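Local coordinates for protein AgaA (Rhizobium radiobacter, PDB 6HLX) that binds the opine agropinic acid as the periplasmic solute-binding protein of an ABC transporter, for import into the bacterium, at residues G2-T14 against K207-A219. Sequence-based numbering, arbitrary orientation.
Sequences GTLYFGLSGEPST and KSGDVDIIDYVPA. With ZN (zinc ion), chain Q; G9Z (agropinic acid), chain E; EDO (1,2-ethanediol), chain B; ACT (acetate ion), chain M.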
ATOM      1  N   GLY A   2       5.874 -15.059  25.713  1.00 32.28           N
ATOM      2  CA  GLY A   2       5.247 -15.894  24.699  1.00 31.13           C
ATOM      3  C   GLY A   2       5.684 -15.538  23.297  1.00 29.77           C
ATOM      4  O   GLY A   2       6.257 -14.464  23.058  1.00 28.30           O
ATOM      5  N   THR A   3       5.414 -16.464  22.366  1.00 23.46           N
ATOM      6  CA  THR A   3       5.766 -16.346  20.955  0.50 23.03           C
ATOM      7  C   THR A   3       4.467 -16.381  20.139  1.00 26.63           C
ATOM      8  O   THR A   3       3.519 -17.075  20.532  1.00 26.86           O
ATOM      9  CB  THR A   3       6.769 -17.478  20.612  0.50 32.04           C
ATOM     10  OG1 THR A   3       7.950 -17.313  21.408  0.50 31.22           O
ATOM     11  CG2 THR A   3       7.153 -17.525  19.149  0.50 30.63           C
ATOM     12  N   LEU A   4       4.445 -15.688  19.007  1.00 20.98           N
ATOM     13  CA  LEU A   4       3.272 -15.697  18.149  1.00 19.11           C
ATOM     14  C   LEU A   4       3.703 -16.130  16.749  1.00 22.33           C
ATOM     15  O   LEU A   4       4.734 -15.674  16.257  1.00 21.94           O
ATOM     16  CB  LEU A   4       2.629 -14.299  18.129  1.00 19.84           C
ATOM     17  CG  LEU A   4       1.278 -14.180  17.392  1.00 24.06           C
ATOM     18  CD1 LEU A   4       0.351 -13.228  18.090  1.00 23.92           C
ATOM     19  CD2 LEU A   4       1.482 -13.774  15.945  1.00 24.31           C
ATOM     20  N   TYR A   5       2.917 -17.016  16.124  1.00 19.83           N
ATOM     21  CA  TYR A   5       3.174 -17.464  14.748  1.00 18.34           C
ATOM     22  C   TYR A   5       2.136 -16.746  13.886  1.00 22.27           C
ATOM     23  O   TYR A   5       0.921 -16.855  14.139  1.00 21.15           O
ATOM     24  CB  TYR A   5       3.023 -18.982  14.620  1.00 19.21           C
ATOM     25  CG  TYR A   5       4.017 -19.818  15.417  1.00 21.23           C
ATOM     26  CD1 TYR A   5       5.196 -19.260  15.917  1.00 22.14           C
ATOM     27  CD2 TYR A   5       3.794 -21.170  15.641  1.00 23.62           C
ATOM     28  CE1 TYR A   5       6.099 -20.019  16.665  1.00 22.97           C
ATOM     29  CE2 TYR A   5       4.712 -21.947  16.355  1.00 25.00           C
ATOM     30  CZ  TYR A   5       5.878 -21.374  16.834  1.00 28.92           C
ATOM     31  OH  TYR A   5       6.791 -22.146  17.531  1.00 31.11           O
ATOM     32  N   PHE A   6       2.629 -16.009  12.887  1.00 19.40           N
ATOM     33  CA  PHE A   6       1.802 -15.157  12.026  1.00 18.25           C
ATOM     34  C   PHE A   6       1.889 -15.699  10.593  1.00 21.77           C
ATOM     35  O   PHE A   6       2.964 -15.699   9.994  1.00 21.00           O
ATOM     36  CB  PHE A   6       2.368 -13.738  12.093  1.00 19.19           C
ATOM     37  CG  PHE A   6       1.510 -12.608  11.560  1.00 20.04           C
ATOM     38  CD1 PHE A   6       1.160 -12.547  10.209  1.00 23.89           C
ATOM     39  CD2 PHE A   6       1.097 -11.576  12.397  1.00 21.98           C
ATOM     40  CE1 PHE A   6       0.399 -11.473   9.715  1.00 24.75           C
ATOM     41  CE2 PHE A   6       0.367 -10.491  11.896  1.00 24.37           C
ATOM     42  CZ  PHE A   6       0.013 -10.450  10.567  1.00 23.49           C
ATOM     43  N   GLY A   7       0.763 -16.156  10.074  1.00 20.82           N
ATOM     44  CA  GLY A   7       0.697 -16.711   8.737  1.00 20.10           C
ATOM     45  C   GLY A   7       0.528 -15.616   7.706  1.00 21.76           C
ATOM     46  O   GLY A   7      -0.558 -15.041   7.580  1.00 20.61           O
ATOM     47  N   LEU A   8       1.604 -15.315   6.964  1.00 18.72           N
ATOM     48  CA  LEU A   8       1.567 -14.307   5.894  1.00 19.99           C
ATOM     49  C   LEU A   8       1.089 -14.937   4.568  1.00 21.93           C
ATOM     50  O   LEU A   8       1.365 -16.110   4.295  1.00 21.17           O
ATOM     51  CB  LEU A   8       2.969 -13.711   5.640  1.00 20.62           C
ATOM     52  CG  LEU A   8       3.621 -12.823   6.683  1.00 24.95           C
ATOM     53  CD1 LEU A   8       5.062 -12.522   6.243  1.00 24.59           C
ATOM     54  CD2 LEU A   8       2.817 -11.526   6.906  1.00 25.28           C
ATOM     55  N   SER A   9       0.480 -14.101   3.689  1.00 19.48           N
ATOM     56  CA  SER A   9      -0.017 -14.556   2.388  1.00 18.15           C
ATOM     57  C   SER A   9       1.085 -14.793   1.361  1.00 20.91           C
ATOM     58  O   SER A   9       0.787 -15.221   0.242  1.00 21.31           O
ATOM     59  CB  SER A   9      -1.060 -13.582   1.837  1.00 20.51           C
ATOM     60  OG  SER A   9      -0.449 -12.334   1.574  1.00 21.69           O
ATOM     61  N   GLY A  10       2.336 -14.517   1.740  1.00 19.48           N
ATOM     62  CA  GLY A  10       3.471 -14.767   0.863  1.00 19.45           C
ATOM     63  C   GLY A  10       4.803 -14.490   1.516  1.00 22.40           C
ATOM     64  O   GLY A  10       4.870 -13.859   2.572  1.00 21.90           O
ATOM     65  N   GLU A  11       5.863 -14.875   0.819  1.00 20.04           N
ATOM     66  CA  GLU A  11       7.214 -14.599   1.261  1.00 19.50           C
ATOM     67  C   GLU A  11       7.639 -13.239   0.694  1.00 21.69           C
ATOM     68  O   GLU A  11       7.544 -13.032  -0.518  1.00 21.33           O
ATOM     69  CB  GLU A  11       8.160 -15.709   0.771  1.00 21.16           C
ATOM     70  CG  GLU A  11       9.625 -15.456   1.073  1.00 21.22           C
ATOM     71  CD  GLU A  11      10.526 -16.673   0.919  1.00 28.14           C
ATOM     72  OE1 GLU A  11      11.581 -16.717   1.591  1.00 24.48           O
ATOM     73  OE2 GLU A  11      10.183 -17.586   0.132  1.00 25.36           O
ATOM     74  N   PRO A  12       8.159 -12.315   1.525  1.00 20.70           N
ATOM     75  CA  PRO A  12       8.599 -11.019   0.967  1.00 19.62           C
ATOM     76  C   PRO A  12       9.714 -11.208  -0.065  1.00 21.78           C
ATOM     77  O   PRO A  12      10.670 -11.973   0.160  1.00 21.07           O
ATOM     78  CB  PRO A  12       9.149 -10.278   2.195  1.00 21.36           C
ATOM     79  CG  PRO A  12       8.359 -10.870   3.366  1.00 25.00           C
ATOM     80  CD  PRO A  12       8.280 -12.344   2.996  1.00 21.24           C
ATOM     81  N   SER A  13       9.595 -10.521  -1.203  1.00 19.44           N
ATOM     82  CA  SER A  13      10.628 -10.571  -2.248  1.00 20.30           C
ATOM     83  C   SER A  13      11.893  -9.856  -1.743  1.00 23.79           C
ATOM     84  O   SER A  13      13.008 -10.216  -2.125  1.00 24.60           O
ATOM     85  CB  SER A  13      10.118  -9.897  -3.517  1.00 23.18           C
ATOM     86  OG  SER A  13       9.768  -8.556  -3.223  1.00 23.80           O
ATOM     87  N   THR A  14      11.707  -8.875  -0.836  1.00 21.12           N
ATOM     88  CA  THR A  14      12.792  -8.118  -0.208  1.00 20.97           C
ATOM     89  C   THR A  14      12.321  -7.404   1.053  1.00 22.49           C
ATOM     90  O   THR A  14      11.139  -7.081   1.187  1.00 22.23           O
ATOM     91  CB  THR A  14      13.433  -7.096  -1.182  1.00 25.25           C
ATOM     92  OG1 THR A  14      14.590  -6.532  -0.534  1.00 24.91           O
ATOM     93  CG2 THR A  14      12.468  -5.974  -1.613  1.00 24.87           C
ATOM     94  N   LYS A 207      -7.163 -22.818  11.328  1.00 23.67           N
ATOM     95  CA  LYS A 207      -8.196 -23.729  11.843  1.00 24.95           C
ATOM     96  C   LYS A 207      -7.638 -24.977  12.516  1.00 31.65           C
ATOM     97  O   LYS A 207      -8.262 -25.494  13.438  1.00 33.13           O
ATOM     98  CB  LYS A 207      -9.163 -24.126  10.740  1.00 26.92           C
ATOM     99  CG  LYS A 207     -10.043 -22.998  10.228  1.00 31.29           C
ATOM    100  CD  LYS A 207     -11.059 -23.570   9.272  1.00 40.64           C
ATOM    101  CE  LYS A 207     -11.874 -22.503   8.615  1.00 56.54           C
ATOM    102  NZ  LYS A 207     -12.338 -22.947   7.274  1.00 71.01           N
ATOM    103  N   SER A 208      -6.484 -25.476  12.056  1.00 28.46           N
ATOM    104  CA  SER A 208      -5.888 -26.693  12.627  1.00 29.36           C
ATOM    105  C   SER A 208      -4.999 -26.372  13.839  1.00 35.72           C
ATOM    106  O   SER A 208      -4.521 -27.286  14.513  1.00 37.50           O
ATOM    107  CB  SER A 208      -5.124 -27.461  11.553  1.00 31.57           C
ATOM    108  OG  SER A 208      -3.938 -26.763  11.210  1.00 42.60           O
ATOM    109  N   GLY A 209      -4.794 -25.085  14.100  1.00 32.68           N
ATOM    110  CA  GLY A 209      -4.020 -24.585  15.233  1.00 32.88           C
ATOM    111  C   GLY A 209      -2.516 -24.532  15.042  1.00 35.15           C
ATOM    112  O   GLY A 209      -1.778 -24.580  16.029  1.00 36.88           O
ATOM    113  N   ASP A 210      -2.043 -24.432  13.794  1.00 26.69           N
ATOM    114  CA  ASP A 210      -0.615 -24.311  13.495  1.00 25.58           C
ATOM    115  C   ASP A 210      -0.108 -22.866  13.587  1.00 28.42           C
ATOM    116  O   ASP A 210       1.093 -22.669  13.773  1.00 28.16           O
ATOM    117  CB  ASP A 210      -0.300 -24.860  12.103  1.00 26.84           C
ATOM    118  CG  ASP A 210      -0.498 -26.360  11.959  1.00 37.01           C
ATOM    119  OD1 ASP A 210      -0.319 -27.081  12.962  1.00 39.32           O
ATOM    120  OD2 ASP A 210      -0.807 -26.809  10.840  1.00 43.90           O
ATOM    121  N   VAL A 211      -0.994 -21.859  13.385  1.00 24.32           N
ATOM    122  CA  VAL A 211      -0.623 -20.431  13.466  1.00 22.90           C
ATOM    123  C   VAL A 211      -1.621 -19.703  14.367  1.00 25.10           C
ATOM    124  O   VAL A 211      -2.727 -20.200  14.571  1.00 23.96           O
ATOM    125  CB  VAL A 211      -0.488 -19.704  12.103  1.00 27.78           C
ATOM    126  CG1 VAL A 211       0.674 -20.257  11.283  1.00 28.65           C
ATOM    127  CG2 VAL A 211      -1.794 -19.733  11.314  1.00 26.53           C
ATOM    128  N   ASP A 212      -1.251 -18.492  14.828  1.00 20.79           N
ATOM    129  CA  ASP A 212      -2.070 -17.703  15.751  1.00 19.43           C
ATOM    130  C   ASP A 212      -2.807 -16.546  15.085  1.00 21.90           C
ATOM    131  O   ASP A 212      -3.824 -16.106  15.610  1.00 21.50           O
ATOM    132  CB  ASP A 212      -1.181 -17.177  16.866  1.00 20.69           C
ATOM    133  CG  ASP A 212      -0.426 -18.307  17.541  1.00 22.91           C
ATOM    134  OD1 ASP A 212      -1.065 -19.320  17.883  1.00 23.74           O
ATOM    135  OD2 ASP A 212       0.801 -18.197  17.657  1.00 20.61           O
ATOM    136  N   ILE A 213      -2.266 -16.029  13.987  1.00 19.38           N
ATOM    137  CA  ILE A 213      -2.873 -14.955  13.186  1.00 17.92           C
ATOM    138  C   ILE A 213      -2.639 -15.271  11.721  1.00 20.50           C
ATOM    139  O   ILE A 213      -1.587 -15.800  11.389  1.00 20.72           O
ATOM    140  CB  ILE A 213      -2.229 -13.553  13.514  1.00 20.03           C
ATOM    141  CG1 ILE A 213      -2.333 -13.194  15.011  1.00 21.06           C
ATOM    142  CG2 ILE A 213      -2.828 -12.389  12.620  1.00 20.61           C
ATOM    143  CD1 ILE A 213      -1.771 -11.775  15.339  1.00 23.28           C
ATOM    144  N   ILE A 214      -3.595 -14.919  10.852  1.00 16.82           N
ATOM    145  CA  ILE A 214      -3.393 -14.988   9.404  1.00 17.05           C
ATOM    146  C   ILE A 214      -3.845 -13.698   8.764  1.00 21.41           C
ATOM    147  O   ILE A 214      -4.802 -13.078   9.241  1.00 21.44           O
ATOM    148  CB  ILE A 214      -4.022 -16.218   8.687  1.00 20.79           C
ATOM    149  CG1 ILE A 214      -5.593 -16.255   8.826  1.00 22.13           C
ATOM    150  CG2 ILE A 214      -3.352 -17.532   9.127  1.00 19.15           C
ATOM    151  CD1 ILE A 214      -6.310 -17.190   7.799  1.00 24.75           C
ATOM    152  N   ASP A 215      -3.217 -13.318   7.654  1.00 18.70           N
ATOM    153  CA  ASP A 215      -3.708 -12.143   6.908  1.00 17.67           C
ATOM    154  C   ASP A 215      -4.405 -12.582   5.611  1.00 21.14           C
ATOM    155  O   ASP A 215      -4.457 -13.780   5.309  1.00 20.45           O
ATOM    156  CB  ASP A 215      -2.606 -11.097   6.675  1.00 18.84           C
ATOM    157  CG  ASP A 215      -1.459 -11.485   5.793  1.00 20.95           C
ATOM    158  OD1 ASP A 215      -1.525 -12.570   5.165  1.00 23.26           O
ATOM    159  OD2 ASP A 215      -0.505 -10.686   5.685  1.00 24.68           O
ATOM    160  N   TYR A 216      -4.984 -11.618   4.855  1.00 18.80           N
ATOM    161  CA  TYR A 216      -5.693 -11.896   3.609  1.00 19.17           C
ATOM    162  C   TYR A 216      -6.666 -13.082   3.741  1.00 21.17           C
ATOM    163  O   TYR A 216      -6.568 -14.064   3.014  1.00 20.26           O
ATOM    164  CB  TYR A 216      -4.696 -12.108   2.462  1.00 19.16           C
ATOM    165  CG  TYR A 216      -4.128 -10.819   1.918  1.00 18.55           C
ATOM    166  CD1 TYR A 216      -2.970 -10.264   2.455  1.00 20.08           C
ATOM    167  CD2 TYR A 216      -4.682 -10.210   0.794  1.00 18.65           C
ATOM    168  CE1 TYR A 216      -2.418  -9.090   1.941  1.00 20.45           C
ATOM    169  CE2 TYR A 216      -4.131  -9.038   0.259  1.00 19.04           C
ATOM    170  CZ  TYR A 216      -2.999  -8.479   0.839  1.00 21.34           C
ATOM    171  OH  TYR A 216      -2.424  -7.339   0.298  1.00 21.28           O
ATOM    172  N   VAL A 217      -7.582 -13.011   4.718  1.00 17.64           N
ATOM    173  CA  VAL A 217      -8.556 -14.091   4.889  1.00 18.55           C
ATOM    174  C   VAL A 217      -9.414 -14.107   3.624  1.00 23.08           C
ATOM    175  O   VAL A 217      -9.996 -13.064   3.283  1.00 22.00           O
ATOM    176  CB  VAL A 217      -9.446 -13.862   6.138  1.00 22.28           C
ATOM    177  CG1 VAL A 217     -10.557 -14.905   6.213  1.00 23.66           C
ATOM    178  CG2 VAL A 217      -8.596 -13.851   7.411  1.00 22.11           C
ATOM    179  N   PRO A 218      -9.501 -15.241   2.907  1.00 21.08           N
ATOM    180  CA  PRO A 218     -10.334 -15.260   1.681  1.00 22.05           C
ATOM    181  C   PRO A 218     -11.807 -15.040   2.004  1.00 26.15           C
ATOM    182  O   PRO A 218     -12.284 -15.497   3.045  1.00 24.73           O
ATOM    183  CB  PRO A 218     -10.101 -16.659   1.105  1.00 24.56           C
ATOM    184  CG  PRO A 218      -8.823 -17.138   1.753  1.00 28.22           C
ATOM    185  CD  PRO A 218      -8.852 -16.545   3.133  1.00 23.50           C
ATOM    186  N   ALA A 219     -12.524 -14.334   1.109  1.00 24.00           N
ATOM    187  CA  ALA A 219     -13.959 -14.041   1.281  1.00 24.50           C
ATOM    188  C   ALA A 219     -14.782 -15.309   1.494  1.00 28.64           C
ATOM    189  O   ALA A 219     -15.708 -15.289   2.301  1.00 29.10           O
ATOM    190  CB  ALA A 219     -14.486 -13.276   0.065  1.00 25.61           C
TER
HETATM  191 ZN    ZN Q 616       1.424 -19.846  18.795  1.00 24.73          ZN
HETATM  192  OAM G9Z E 604       0.688  -7.046  -1.664  1.00 19.83           O
HETATM  193  CAB G9Z E 604      -0.346  -7.389  -2.255  1.00 20.73           C
HETATM  194  CAC G9Z E 604      -0.673  -8.738  -2.499  1.00 21.35           C
HETATM  195  CB  G9Z E 604      -2.047  -8.722  -3.238  1.00 20.86           C
HETATM  196  CA  G9Z E 604      -2.324  -7.256  -3.524  1.00 19.50           C
HETATM  197  C   G9Z E 604      -3.631  -6.881  -3.077  1.00 21.29           C
HETATM  198  O   G9Z E 604      -3.788  -6.548  -1.870  1.00 20.70           O
HETATM  199  N   G9Z E 604      -1.205  -6.532  -2.838  1.00 18.24           N
HETATM  200  CAG G9Z E 604      -1.115  -5.026  -2.717  1.00 18.29           C
HETATM  201  CAH G9Z E 604      -0.573  -4.419  -4.012  1.00 20.27           C
HETATM  202  OAP G9Z E 604      -1.529  -4.703  -5.033  1.00 20.84           O
HETATM  203  CAI G9Z E 604      -0.356  -2.906  -3.911  1.00 20.24           C
HETATM  204  OAQ G9Z E 604       0.259  -2.602  -2.634  1.00 19.16           O
HETATM  205  CAJ G9Z E 604       0.612  -2.386  -5.026  1.00 19.85           C
HETATM  206  OAR G9Z E 604       0.787  -0.964  -4.884  1.00 20.34           O
HETATM  207  CAK G9Z E 604       0.235  -2.738  -6.486  1.00 19.14           C
HETATM  208  OAT G9Z E 604       1.348  -2.446  -7.353  1.00 20.09           O
HETATM  209  CAL G9Z E 604      -1.049  -2.036  -6.953  1.00 19.08           C
HETATM  210  OAS G9Z E 604      -1.418  -2.509  -8.267  1.00 20.39           O
HETATM  211  OXT G9Z E 604      -4.577  -6.935  -3.909  1.00 20.87           O
HETATM  212  C1  EDO B 627     -10.439 -12.553  -1.146  1.00 42.03           C
HETATM  213  O1  EDO B 627     -11.336 -11.861  -0.348  1.00 41.90           O
HETATM  214  C2  EDO B 627     -10.990 -13.931  -1.503  1.00 36.91           C
HETATM  215  O2  EDO B 627     -11.915 -13.860  -2.543  1.00 33.26           O
HETATM  216  C   ACT M 612       3.871 -17.218  29.000  1.00 64.55           C
HETATM  217  O   ACT M 612       2.667 -16.894  28.845  1.00 64.92           O
HETATM  218  OXT ACT M 612       4.789 -17.019  28.162  1.00 63.32           O
HETATM  219  CH3 ACT M 612       4.251 -17.907  30.335  1.00 64.63           C
HETATM  220  O   HOH W   1       3.270 -19.585  18.909  1.00 26.64           O
HETATM  221  O   HOH W   2       0.503 -10.521   3.259  1.00 24.38           O
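Tyr5 and Asp212 grip each other through backbone and carboxylate. The N-H of Tyr5 comes almost straight onto the anti side of Asp212 OD2 at 2.9 Å, 25° out of the carboxylate plane. Tyr5 O accepts two donors, Asp212 N at 2.8 Å and Ile213 N at a longer 3.3 Å. The same OD2 binds a zinc ion at 2.1 Å; His488 and His490, from the C-terminal histidine run that is probably a purification tag, and a water complete the site, the water sitting over one face of the Tyr5 ring. Further along, Gly7 N reaches Ile213 O at 2.7 Å and Gly7 O accepts the N-H of Asp215, a parallel ladder. With CG1 of Ile213 beside its backbone N (chi1 -57°), CG2 lies over a face of the Phe6 ring as a CH-pi contact and CD1 meets Leu4 CD1 at 3.8 Å. Past Leu8, a water bridges Ser9 OG and Asp215 OD2; Tyr332 also bonds that hydroxyl. Tyr216 OH donates to the O atom of agropinic acid at 2.7 Å. Strands 190-195 and 456-459 flank the pair within one of the two mixed sheets of this periplasmic binding protein, with Tyr216 reaching into the opine pocket.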